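Local coordinates for protein transport protein HOFQ (Aggregatibacter actinomycetemcomitans, PDB 2Y3M), which is a secretin of the competence system whose extra-membranous domains bind DNA, consistent with a role in DNA uptake, at residues A27-N31 with Q53-S57. Residues are numbered along the deposited sequence; the frame is centred on the assembly and turned at random.
Sequences AHNTN and QLFRS
A Schellman motif ends helix 18-26 here, and the turn it makes is pressed against one side of helix 51-63 before the chain enters strand 31-36. Asn29 is the C-prime residue, with left-handed phi/psi of 59/41; its N reaches Leu26 O, and Thr30 N reaches Ala25 O. Thr30 is then already extended (-106/126). Residues 53-57 are one turn within helix 51-63, with Ser57 N bonded to Gln53 O at 3.1 Å. In register, the CA of His28 lies 6.3 Å from that of Gln53, and the CA of Thr30 6.8 Å from that of Leu54; together the segments bury 273 Å².

Packing centres on His28, whose CB points toward the helix. Its CB sits 3.4 Å from Ser57 OG and 3.9 Å from Gln53 CG; chi1 m sets the ring, with Gln53 NE2 near its plane, at the edge. The CG of Gln53 also comes within 3.2 Å of His28 O. Arg56 NE stays peripheral, 4.5 Å from His28 CD2.

The polar links tie turn, helix and hairpin together. His28 ND1 hydrogen-bonds back to Leu24 O of helix 18-26, and Asn48, at the end of strand 42-48, uses ND2 to reach both His28 O and Thr30 OG1. Between the segments themselves, the buried hydroxyls of Thr30 and Ser57, both chi1 m, form one hydrogen bond, OG1 to OG at 2.7 Å.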
loop_
_atom_site.group_PDB
_atom_site.type_symbol
_atom_site.label_atom_id
_atom_site.label_comp_id
_atom_site.label_asym_id
_atom_site.label_seq_id
_atom_site.Cartn_x
_atom_site.Cartn_y
_atom_site.Cartn_z
ATOM N N ALA B 27 -14.669 -11.779 4.309
ATOM C CA ALA B 27 -15.332 -11.112 5.437
ATOM C C ALA B 27 -16.427 -10.129 5.013
ATOM O O ALA B 27 -17.384 -9.902 5.757
ATOM C CB ALA B 27 -14.306 -10.417 6.330
ATOM N N HIS B 28 -16.286 -9.546 3.827
ATOM C CA HIS B 28 -17.319 -8.658 3.296
ATOM C C HIS B 28 -18.151 -9.342 2.209
ATOM O O HIS B 28 -18.918 -8.684 1.501
ATOM C CB HIS B 28 -16.710 -7.351 2.773
ATOM C CG HIS B 28 -15.890 -6.614 3.788
ATOM N ND1 HIS B 28 -14.512 -6.669 3.811
ATOM C CD2 HIS B 28 -16.252 -5.810 4.816
ATOM C CE1 HIS B 28 -14.061 -5.929 4.810
ATOM N NE2 HIS B 28 -15.097 -5.397 5.434
ATOM N N ASN B 29 -18.010 -10.665 2.098
ATOM C CA ASN B 29 -18.690 -11.448 1.066
ATOM C C ASN B 29 -18.297 -10.962 -0.335
ATOM O O ASN B 29 -19.130 -10.847 -1.237
ATOM C CB ASN B 29 -20.209 -11.393 1.276
ATOM C CG ASN B 29 -20.927 -12.606 0.722
ATOM O OD1 ASN B 29 -20.362 -13.696 0.623
ATOM N ND2 ASN B 29 -22.193 -12.424 0.375
ATOM N N THR B 30 -17.014 -10.662 -0.489
ATOM C CA THR B 30 -16.466 -10.141 -1.728
ATOM C C THR B 30 -15.679 -11.236 -2.428
ATOM O O THR B 30 -14.804 -11.859 -1.831
ATOM C CB THR B 30 -15.557 -8.918 -1.455
ATOM O OG1 THR B 30 -16.355 -7.831 -0.978
ATOM C CG2 THR B 30 -14.814 -8.478 -2.712
ATOM N N ASN B 31 -16.013 -11.490 -3.689
ATOM C CA ASN B 31 -15.212 -12.389 -4.513
ATOM C C ASN B 31 -13.907 -11.703 -4.949
ATOM O O ASN B 31 -13.908 -10.519 -5.293
ATOM C CB ASN B 31 -16.012 -12.881 -5.721
ATOM C CG ASN B 31 -15.307 -13.992 -6.479
ATOM O OD1 ASN B 31 -14.517 -14.748 -5.912
ATOM N ND2 ASN B 31 -15.596 -14.098 -7.769
ATOM N N GLN B 53 -20.553 -2.445 0.122
ATOM C CA GLN B 53 -19.715 -3.513 0.635
ATOM C C GLN B 53 -18.460 -3.667 -0.228
ATOM O O GLN B 53 -17.381 -3.953 0.288
ATOM C CB GLN B 53 -20.508 -4.820 0.718
ATOM C CG GLN B 53 -20.092 -5.738 1.859
ATOM C CD GLN B 53 -20.582 -5.286 3.228
ATOM O OE1 GLN B 53 -21.257 -4.265 3.359
ATOM N NE2 GLN B 53 -20.250 -6.060 4.256
ATOM N N LEU B 54 -18.608 -3.450 -1.535
ATOM C CA LEU B 54 -17.465 -3.411 -2.446
ATOM C C LEU B 54 -16.494 -2.274 -2.075
ATOM O O LEU B 54 -15.285 -2.504 -1.989
ATOM C CB LEU B 54 -17.920 -3.288 -3.906
ATOM C CG LEU B 54 -16.837 -3.288 -5.004
ATOM C CD1 LEU B 54 -16.154 -4.649 -5.129
ATOM C CD2 LEU B 54 -17.416 -2.866 -6.345
ATOM N N PHE B 55 -17.029 -1.069 -1.842
ATOM C CA PHE B 55 -16.224 0.092 -1.454
ATOM C C PHE B 55 -15.419 -0.166 -0.183
ATOM O O PHE B 55 -14.251 0.234 -0.084
ATOM C CB PHE B 55 -17.090 1.341 -1.251
ATOM C CG PHE B 55 -17.560 1.992 -2.530
ATOM C CD1 PHE B 55 -16.765 1.997 -3.675
ATOM C CD2 PHE B 55 -18.794 2.637 -2.573
ATOM C CE1 PHE B 55 -17.205 2.612 -4.849
ATOM C CE2 PHE B 55 -19.238 3.257 -3.737
ATOM C CZ PHE B 55 -18.443 3.245 -4.878
ATOM N N ARG B 56 -16.055 -0.827 0.782
ATOM C CA ARG B 56 -15.416 -1.154 2.055
ATOM C C ARG B 56 -14.278 -2.153 1.865
ATOM O O ARG B 56 -13.242 -2.038 2.516
ATOM C CB ARG B 56 -16.442 -1.664 3.069
ATOM C CG ARG B 56 -17.174 -0.539 3.786
ATOM C CD ARG B 56 -18.540 -0.961 4.307
ATOM N NE ARG B 56 -18.454 -1.968 5.361
ATOM C CZ ARG B 56 -19.374 -2.150 6.302
ATOM N NH1 ARG B 56 -20.457 -1.381 6.345
ATOM N NH2 ARG B 56 -19.204 -3.096 7.217
ATOM N N SER B 57 -14.478 -3.118 0.966
ATOM C CA SER B 57 -13.433 -4.066 0.598
ATOM C C SER B 57 -12.245 -3.333 -0.004
ATOM O O SER B 57 -11.103 -3.642 0.315
ATOM C CB SER B 57 -13.957 -5.110 -0.395
ATOM O OG SER B 57 -14.760 -6.081 0.246
#